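Local atomic coordinates of aminopeptidase (Aneurinibacillus sp. AM-1, PDB entry 5IB9), a protein that probably removes amino acids from the N termini of peptides as a zinc-dependent aminopeptidase of family M28 that also carries a protease-associated domain. Residues 129-134 against 140-145; 332-337 against 392-397; 262-267 against 398-403. All coordinates share one frame; numbering follows the deposited sequence.

Contact 1 of 3, residues 129-134 against 140-145; sequences DKVRNA and KAVIIY
Helix 127-136 packs on strand 141-145 inside the protease-associated (PA) domain, within the beta-alpha-beta unit formed by strand 117-121, this helix and this strand. V131, A134 and K130 of the helix meet V142 and I144 of the strand. The two short axes come within 8.7 Å and run at 142° to each other, so helix and strand run roughly antiparallel. V142 carries much of the contact. V142 CG2 lies 3.7 Å from A134 CB, and the same methyl sits 4.2 Å from V131 CA. The other methyl, V142 CG1, is anti to the backbone N (chi1 168°) and faces V131 CG2 at 4.3 Å. V131 CG2 therefore touches two strand residues, since it also meets I144 CD1 at 4.2 Å. The extended I144 chain ends in that CD1, which comes alongside the K130 chain at CD, 4.3 Å away. K130 thus lends its aliphatic part to the apolar layer. K130 is buried, and its NZ is hydrogen-bonded to the carbonyl oxygens of Q121, L102 and G123. On a different side of the helix, R132 NH2 makes a salt bridge of 2.8 Å to D129 OD2, and R132 NH1 pairs with D160. Strand 141-145 runs parallel between strands 117-121 and 165-169; V131 also touches A166 of the latter, and I143 rests on L97 of strand 91-99.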
loop_
_atom_site.group_PDB
_atom_site.type_symbol
_atom_site.label_atom_id
_atom_site.label_comp_id
_atom_site.label_asym_id
_atom_site.label_seq_id
_atom_site.Cartn_x
_atom_site.Cartn_y
_atom_site.Cartn_z
ATOM N N ASP A 129 -0.620 20.157 0.954
ATOM C CA ASP A 129 0.648 20.812 0.665
ATOM C C ASP A 129 0.812 22.220 1.283
ATOM O O ASP A 129 1.878 22.567 1.742
ATOM C CB ASP A 129 0.871 20.909 -0.832
ATOM C CG ASP A 129 1.551 19.657 -1.408
ATOM O OD1 ASP A 129 1.595 19.599 -2.661
ATOM O OD2 ASP A 129 2.036 18.772 -0.632
ATOM N N LYS A 130 -0.275 22.971 1.300
ATOM C CA LYS A 130 -0.337 24.289 1.980
ATOM C C LYS A 130 0.048 24.109 3.409
ATOM O O LYS A 130 0.891 24.839 3.899
ATOM C CB LYS A 130 -1.738 24.876 1.890
ATOM C CG LYS A 130 -2.172 25.319 0.510
ATOM C CD LYS A 130 -3.690 25.483 0.539
ATOM C CE LYS A 130 -4.397 25.811 -0.828
ATOM N NZ LYS A 130 -3.897 27.092 -1.443
ATOM N N VAL A 131 -0.520 23.110 4.098
ATOM C CA VAL A 131 -0.143 22.874 5.501
ATOM C C VAL A 131 1.348 22.484 5.633
ATOM O O VAL A 131 2.091 22.974 6.526
ATOM C CB VAL A 131 -1.103 21.860 6.178
ATOM C CG1 VAL A 131 -0.646 21.541 7.586
ATOM C CG2 VAL A 131 -2.509 22.425 6.196
ATOM N N ARG A 132 1.806 21.535 4.810
ATOM C CA ARG A 132 3.211 21.125 4.923
ATOM C C ARG A 132 4.197 22.262 4.567
ATOM O O ARG A 132 5.205 22.458 5.253
ATOM C CB ARG A 132 3.480 19.895 4.030
ATOM C CG ARG A 132 3.095 18.548 4.644
ATOM C CD ARG A 132 3.550 17.414 3.702
ATOM N NE ARG A 132 2.742 17.449 2.494
ATOM C CZ ARG A 132 1.764 16.583 2.217
ATOM N NH1 ARG A 132 1.483 15.557 3.047
ATOM N NH2 ARG A 132 1.062 16.736 1.087
ATOM N N ASN A 133 3.887 23.027 3.529
ATOM C CA ASN A 133 4.760 24.164 3.142
ATOM C C ASN A 133 4.940 25.169 4.295
ATOM O O ASN A 133 6.067 25.597 4.585
ATOM C CB ASN A 133 4.243 24.868 1.886
ATOM C CG ASN A 133 4.262 23.967 0.632
ATOM O OD1 ASN A 133 3.471 24.187 -0.301
ATOM N ND2 ASN A 133 5.097 22.921 0.648
ATOM N N ALA A 134 3.836 25.494 4.978
ATOM C CA ALA A 134 3.856 26.406 6.157
ATOM C C ALA A 134 4.557 25.800 7.367
ATOM O O ALA A 134 5.361 26.478 8.051
ATOM C CB ALA A 134 2.403 26.853 6.503
ATOM N N LYS A 140 3.002 27.093 13.458
ATOM C CA LYS A 140 2.435 26.201 14.501
ATOM C C LYS A 140 0.965 25.834 14.256
ATOM O O LYS A 140 0.415 24.879 14.868
ATOM C CB LYS A 140 2.570 26.807 15.896
ATOM C CG LYS A 140 4.007 26.994 16.436
ATOM C CD LYS A 140 4.994 25.967 15.912
ATOM C CE LYS A 140 6.452 26.233 16.406
ATOM N NZ LYS A 140 7.549 25.612 15.537
ATOM N N ALA A 141 0.331 26.576 13.355
ATOM C CA ALA A 141 -1.003 26.249 12.893
ATOM C C ALA A 141 -1.260 26.978 11.590
ATOM O O ALA A 141 -0.540 27.908 11.226
ATOM C CB ALA A 141 -2.056 26.618 13.955
ATOM N N VAL A 142 -2.294 26.562 10.888
ATOM C CA VAL A 142 -2.634 27.092 9.558
ATOM C C VAL A 142 -4.123 27.363 9.538
ATOM O O VAL A 142 -4.934 26.586 10.039
ATOM C CB VAL A 142 -2.264 26.112 8.424
ATOM C CG1 VAL A 142 -2.844 26.539 7.216
ATOM C CG2 VAL A 142 -0.731 25.985 8.331
ATOM N N ILE A 143 -4.485 28.563 9.067
ATOM C CA ILE A 143 -5.886 28.885 8.800
ATOM C C ILE A 143 -6.046 29.042 7.299
ATOM O O ILE A 143 -5.360 29.838 6.623
ATOM C CB ILE A 143 -6.336 30.174 9.500
ATOM C CG1 ILE A 143 -6.297 30.025 11.008
ATOM C CG2 ILE A 143 -7.740 30.623 8.993
ATOM C CD1 ILE A 143 -6.245 31.411 11.741
ATOM N N ILE A 144 -6.906 28.192 6.699
ATOM C CA ILE A 144 -7.105 28.249 5.289
ATOM C C ILE A 144 -8.478 28.900 5.045
ATOM O O ILE A 144 -9.469 28.604 5.750
ATOM C CB ILE A 144 -7.011 26.826 4.619
ATOM C CG1 ILE A 144 -5.638 26.205 4.876
ATOM C CG2 ILE A 144 -7.220 27.019 3.136
ATOM C CD1 ILE A 144 -5.513 24.803 4.418
ATOM N N TYR A 145 -8.530 29.856 4.129
ATOM C CA TYR A 145 -9.810 30.505 3.873
ATOM C C TYR A 145 -10.362 30.224 2.468
ATOM O O TYR A 145 -9.606 30.053 1.465
ATOM C CB TYR A 145 -9.786 32.012 4.173
ATOM C CG TYR A 145 -8.880 32.871 3.327
ATOM C CD1 TYR A 145 -9.393 33.623 2.277
ATOM C CD2 TYR A 145 -7.515 33.052 3.659
ATOM C CE1 TYR A 145 -8.577 34.480 1.524
ATOM C CE2 TYR A 145 -6.667 33.902 2.903
ATOM C CZ TYR A 145 -7.223 34.644 1.853
ATOM O OH TYR A 145 -6.441 35.485 1.064
#

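Contact 2 of 3, residues 332-337 against 392-397; sequences SRLSGV and VGSAVY
L334 and R333, at the C-terminal end of helix 322-334, both reach S394 of helix 382-400 in the peptidase domain. The van der Waals part belongs to L334. The methyl L334 CD1 lies 3.4 Å from S394 OG and 3.7 Å from S394 CB, so the leucine branch rests against the whole serine side chain. S394 OG stands beside its own backbone N (chi1 -62°), where it can turn back along the helix and bond to the carbonyl of D390. The hydroxyl is thus occupied within its own helix while L334 packs on it. The polar part belongs to R333. Its chain bends at chi3 (-60°), and the guanidinium presents an edge to S394 O. R333 NH2 is 4.0 Å from that oxygen, too far for a hydrogen bond. The arginine has firmer partners: NE forms a salt bridge with D6, and NH1 bonds to OE1 of Q398, one turn beyond S394. D390, whose carbonyl accepts the S394 hydroxyl, also belongs to a zinc site with D386. Helix 6-10 adjoins this contact, with D6 touching L334 and S394. On helix 382-400, V392, A395 and V396 pack on F298 of strand 294-300.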
loop_
_atom_site.group_PDB
_atom_site.type_symbol
_atom_site.label_atom_id
_atom_site.label_comp_id
_atom_site.label_asym_id
_atom_site.label_seq_id
_atom_site.Cartn_x
_atom_site.Cartn_y
_atom_site.Cartn_z
ATOM N N SER A 332 -27.233 4.044 -27.240
ATOM C CA SER A 332 -27.839 4.437 -28.503
ATOM C C SER A 332 -28.925 3.471 -28.893
ATOM O O SER A 332 -29.885 3.885 -29.622
ATOM C CB SER A 332 -26.692 4.588 -29.495
ATOM O OG SER A 332 -26.397 3.276 -29.986
ATOM N N ARG A 333 -28.859 2.237 -28.432
ATOM C CA ARG A 333 -29.882 1.230 -28.797
ATOM C C ARG A 333 -31.025 1.328 -27.804
ATOM O O ARG A 333 -32.183 0.981 -28.199
ATOM C CB ARG A 333 -29.337 -0.174 -28.686
ATOM C CG ARG A 333 -28.164 -0.398 -29.704
ATOM C CD ARG A 333 -27.711 -1.831 -29.791
ATOM N NE ARG A 333 -27.236 -2.344 -28.505
ATOM C CZ ARG A 333 -25.933 -2.400 -28.166
ATOM N NH1 ARG A 333 -24.980 -1.865 -28.951
ATOM N NH2 ARG A 333 -25.626 -2.933 -27.010
ATOM N N LEU A 334 -30.784 1.786 -26.587
ATOM C CA LEU A 334 -31.780 1.686 -25.462
ATOM C C LEU A 334 -32.448 2.959 -25.070
ATOM O O LEU A 334 -33.650 2.898 -24.691
ATOM C CB LEU A 334 -31.050 1.068 -24.175
ATOM C CG LEU A 334 -30.684 -0.382 -24.435
ATOM C CD1 LEU A 334 -29.819 -0.900 -23.258
ATOM C CD2 LEU A 334 -31.760 -1.411 -24.847
ATOM N N SER A 335 -31.770 4.103 -25.094
ATOM C CA SER A 335 -32.178 5.319 -24.487
ATOM C C SER A 335 -31.926 6.533 -25.278
ATOM O O SER A 335 -32.585 7.521 -25.088
ATOM C CB SER A 335 -31.495 5.441 -23.123
ATOM O OG SER A 335 -32.164 4.557 -22.279
ATOM N N GLY A 336 -30.864 6.568 -26.089
ATOM C CA GLY A 336 -30.501 7.823 -26.772
ATOM C C GLY A 336 -29.026 8.140 -26.651
ATOM O O GLY A 336 -28.161 7.216 -26.439
ATOM N N VAL A 337 -28.705 9.412 -26.868
ATOM C CA VAL A 337 -27.304 9.851 -26.839
ATOM C C VAL A 337 -26.801 9.959 -25.428
ATOM O O VAL A 337 -27.429 10.545 -24.546
ATOM C CB VAL A 337 -27.269 11.263 -27.439
ATOM C CG1 VAL A 337 -25.862 11.840 -27.217
ATOM C CG2 VAL A 337 -27.611 11.214 -28.883
ATOM N N VAL A 392 -25.639 -0.225 -18.592
ATOM C CA VAL A 392 -24.338 -0.762 -18.171
ATOM C C VAL A 392 -24.365 -2.287 -18.466
ATOM O O VAL A 392 -23.385 -2.822 -18.923
ATOM C CB VAL A 392 -24.022 -0.364 -16.742
ATOM C CG1 VAL A 392 -22.759 -1.138 -16.225
ATOM C CG2 VAL A 392 -23.721 1.091 -16.700
ATOM N N GLY A 393 -25.462 -2.916 -18.108
ATOM C CA GLY A 393 -25.457 -4.372 -18.362
ATOM C C GLY A 393 -25.375 -4.692 -19.843
ATOM O O GLY A 393 -24.710 -5.678 -20.199
ATOM N N SER A 394 -26.121 -3.954 -20.689
ATOM C CA SER A 394 -25.999 -4.196 -22.163
ATOM C C SER A 394 -24.645 -3.855 -22.724
ATOM O O SER A 394 -24.192 -4.567 -23.630
ATOM C CB SER A 394 -27.058 -3.395 -22.924
ATOM O OG SER A 394 -28.347 -3.911 -22.454
ATOM N N ALA A 395 -23.988 -2.814 -22.142
ATOM C CA ALA A 395 -22.616 -2.458 -22.561
ATOM C C ALA A 395 -21.669 -3.599 -22.199
ATOM O O ALA A 395 -20.870 -4.015 -23.065
ATOM C CB ALA A 395 -22.115 -1.155 -21.903
ATOM N N VAL A 396 -21.804 -4.115 -20.974
ATOM C CA VAL A 396 -20.942 -5.206 -20.567
ATOM C C VAL A 396 -21.245 -6.470 -21.435
ATOM O O VAL A 396 -20.333 -7.132 -21.914
ATOM C CB VAL A 396 -21.118 -5.517 -19.114
ATOM C CG1 VAL A 396 -20.468 -6.908 -18.702
ATOM C CG2 VAL A 396 -20.526 -4.351 -18.233
ATOM N N TYR A 397 -22.542 -6.728 -21.631
ATOM C CA TYR A 397 -22.854 -7.971 -22.365
ATOM C C TYR A 397 -22.521 -7.861 -23.811
ATOM O O TYR A 397 -22.314 -8.889 -24.493
ATOM C CB TYR A 397 -24.355 -8.177 -22.216
ATOM C CG TYR A 397 -24.854 -9.500 -22.735
ATOM C CD1 TYR A 397 -24.397 -10.681 -22.160
ATOM C CD2 TYR A 397 -25.804 -9.534 -23.701
ATOM C CE1 TYR A 397 -24.931 -11.965 -22.567
ATOM C CE2 TYR A 397 -26.310 -10.802 -24.138
ATOM C CZ TYR A 397 -25.858 -11.963 -23.595
ATOM O OH TYR A 397 -26.401 -13.218 -24.083
#

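Contact 3 of 3, residues 262-267 against 398-403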
loop_
_atom_site.group_PDB
_atom_site.type_symbol
_atom_site.label_atom_id
_atom_site.label_comp_id
_atom_site.label_asym_id
_atom_site.label_seq_id
_atom_site.Cartn_x
_atom_site.Cartn_y
_atom_site.Cartn_z
ATOM N N THR A 262 -16.303 -13.927 -21.390
ATOM C CA THR A 262 -15.404 -12.912 -20.794
ATOM C C THR A 262 -15.598 -12.991 -19.276
ATOM O O THR A 262 -16.739 -13.017 -18.769
ATOM C CB THR A 262 -15.865 -11.535 -21.274
ATOM O OG1 THR A 262 -15.739 -11.473 -22.719
ATOM C CG2 THR A 262 -15.044 -10.366 -20.700
ATOM N N GLU A 263 -14.460 -12.982 -18.540
ATOM C CA GLU A 263 -14.477 -13.073 -17.096
ATOM C C GLU A 263 -15.054 -11.743 -16.561
ATOM O O GLU A 263 -14.604 -10.684 -17.025
ATOM C CB GLU A 263 -13.051 -13.220 -16.606
ATOM C CG GLU A 263 -13.024 -13.204 -15.058
ATOM C CD GLU A 263 -11.626 -13.665 -14.577
ATOM O OE1 GLU A 263 -10.937 -14.557 -15.206
ATOM O OE2 GLU A 263 -11.224 -13.210 -13.494
ATOM N N LEU A 264 -16.020 -11.845 -15.644
ATOM C CA LEU A 264 -16.610 -10.601 -15.081
ATOM C C LEU A 264 -16.310 -10.603 -13.614
ATOM O O LEU A 264 -16.510 -11.611 -12.912
ATOM C CB LEU A 264 -18.148 -10.659 -15.358
ATOM C CG LEU A 264 -18.561 -10.675 -16.791
ATOM C CD1 LEU A 264 -20.080 -10.688 -16.917
ATOM C CD2 LEU A 264 -18.070 -9.520 -17.515
ATOM N N ARG A 265 -15.809 -9.471 -13.122
ATOM C CA ARG A 265 -15.561 -9.322 -11.688
ATOM C C ARG A 265 -16.459 -8.228 -11.207
ATOM O O ARG A 265 -16.269 -7.047 -11.640
ATOM C CB ARG A 265 -14.077 -8.952 -11.422
ATOM C CG ARG A 265 -13.095 -10.048 -11.998
ATOM C CD ARG A 265 -11.682 -9.714 -11.669
ATOM N NE ARG A 265 -10.862 -10.802 -12.189
ATOM C CZ ARG A 265 -9.557 -10.828 -11.967
ATOM N NH1 ARG A 265 -8.883 -9.926 -11.212
ATOM N NH2 ARG A 265 -8.925 -11.843 -12.461
ATOM N N PHE A 266 -17.325 -8.532 -10.278
ATOM C CA PHE A 266 -18.262 -7.550 -9.664
ATOM C C PHE A 266 -17.719 -7.233 -8.312
ATOM O O PHE A 266 -17.476 -8.133 -7.482
ATOM C CB PHE A 266 -19.666 -8.192 -9.557
ATOM C CG PHE A 266 -20.302 -8.561 -10.878
ATOM C CD1 PHE A 266 -21.059 -7.620 -11.538
ATOM C CD2 PHE A 266 -20.044 -9.800 -11.417
ATOM C CE1 PHE A 266 -21.624 -7.873 -12.764
ATOM C CE2 PHE A 266 -20.706 -10.154 -12.641
ATOM C CZ PHE A 266 -21.458 -9.182 -13.307
ATOM N N ILE A 267 -17.436 -5.922 -8.080
ATOM C CA ILE A 267 -16.687 -5.585 -6.894
ATOM C C ILE A 267 -17.371 -4.411 -6.164
ATOM O O ILE A 267 -17.772 -3.412 -6.814
ATOM C CB ILE A 267 -15.193 -5.168 -7.226
ATOM C CG1 ILE A 267 -14.557 -6.234 -8.081
ATOM C CG2 ILE A 267 -14.460 -4.896 -5.897
ATOM C CD1 ILE A 267 -13.103 -5.852 -8.419
ATOM N N GLN A 398 -22.447 -6.639 -24.374
ATOM C CA GLN A 398 -22.006 -6.532 -25.759
ATOM C C GLN A 398 -20.616 -7.227 -25.914
ATOM O O GLN A 398 -20.320 -7.847 -26.930
ATOM C CB GLN A 398 -21.861 -5.085 -26.186
ATOM C CG GLN A 398 -21.398 -4.858 -27.687
ATOM C CD GLN A 398 -21.782 -3.516 -28.226
ATOM O OE1 GLN A 398 -22.682 -2.829 -27.678
ATOM N NE2 GLN A 398 -21.091 -3.079 -29.282
ATOM N N ALA A 399 -19.754 -7.097 -24.890
ATOM C CA ALA A 399 -18.450 -7.824 -24.917
ATOM C C ALA A 399 -18.625 -9.204 -24.296
ATOM O O ALA A 399 -18.081 -10.218 -24.892
ATOM C CB ALA A 399 -17.368 -6.985 -24.097
ATOM N N ALA A 400 -19.389 -9.409 -23.213
ATOM C CA ALA A 400 -19.306 -10.670 -22.493
ATOM C C ALA A 400 -20.125 -11.760 -23.181
ATOM O O ALA A 400 -19.942 -12.968 -22.877
ATOM C CB ALA A 400 -19.767 -10.560 -21.053
ATOM N N ARG A 401 -21.108 -11.373 -24.024
ATOM C CA ARG A 401 -21.910 -12.490 -24.720
ATOM C C ARG A 401 -20.984 -13.334 -25.586
ATOM O O ARG A 401 -19.994 -12.923 -26.125
ATOM C CB ARG A 401 -23.023 -11.858 -25.551
ATOM C CG ARG A 401 -22.496 -11.094 -26.787
ATOM C CD ARG A 401 -23.775 -10.252 -27.181
ATOM N NE ARG A 401 -24.021 -10.369 -28.593
ATOM C CZ ARG A 401 -23.699 -9.446 -29.482
ATOM N NH1 ARG A 401 -23.124 -8.309 -29.093
ATOM N NH2 ARG A 401 -23.951 -9.648 -30.762
ATOM N N PRO A 402 -21.338 -14.604 -25.834
ATOM C CA PRO A 402 -20.420 -15.396 -26.621
ATOM C C PRO A 402 -20.275 -14.810 -28.046
ATOM O O PRO A 402 -21.275 -14.410 -28.681
ATOM C CB PRO A 402 -21.119 -16.755 -26.640
ATOM C CG PRO A 402 -22.020 -16.780 -25.357
ATOM C CD PRO A 402 -22.466 -15.337 -25.233
ATOM N N GLY A 403 -19.068 -14.851 -28.552
ATOM C CA GLY A 403 -18.705 -14.395 -29.862
ATOM C C GLY A 403 -17.776 -13.190 -29.826
ATOM O O GLY A 403 -17.569 -12.575 -28.766
#
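T262 has OG1 beside its backbone N (chi1 -62°), which brings the hydroxyl over A399 and A400. A chi1 of -63° sets L264 CG opposite the carbonyl carbon, and the extended chi2 carries both end methyls to A400. The contact lies in the M28 peptidase fold, where T262, just before strand 263-269, and L264 on that strand meet the last turn of helix 382-400. The CA atoms of T262 and A400 are 4.8 Å apart, so the two backbones come close here. T262 CB lies 3.8 Å from A400 CA and 4.0 Å from A400 CB. T262 and L264 both touch the small alanine methyl, from directions roughly at right angles, with L264 CD1 and CD2 each 4.1 Å from A400 CB. L264 also touches I223 of strand 222-228 and M255 of helix 238-256, while A399 reaches I223 as well. Along the strand, R265 holds E263 side-on, NE and NH2 both to OE2 and from the same face of the carboxylate. R265 NH2 makes a further salt bridge with E290, and its NH1 bonds to Y282. At the helix end, T262 OG1 stands 3.4 Å from the carbonyl O of A399.

In the fold
From the N terminus, contact 1 comes first. Residues 129-134 and 140-145 close a short loop within the PA domain, finished before the other two open. Contact 3 opens at 262-267 and closes at 398-403, spanning much of the peptidase domain. Contact 2, 332-337 with 392-397, is nested inside that loop. Contacts 2 and 3 share helix 382-400: one ties it to the end of helix 322-334, the other to the start of strand 263-269. Their centres are about 15 Å apart, and V396 packs on L264 between them. Contact 1 lies on the opposite side of the chain's centre, its centre about 47 Å from that of contact 2.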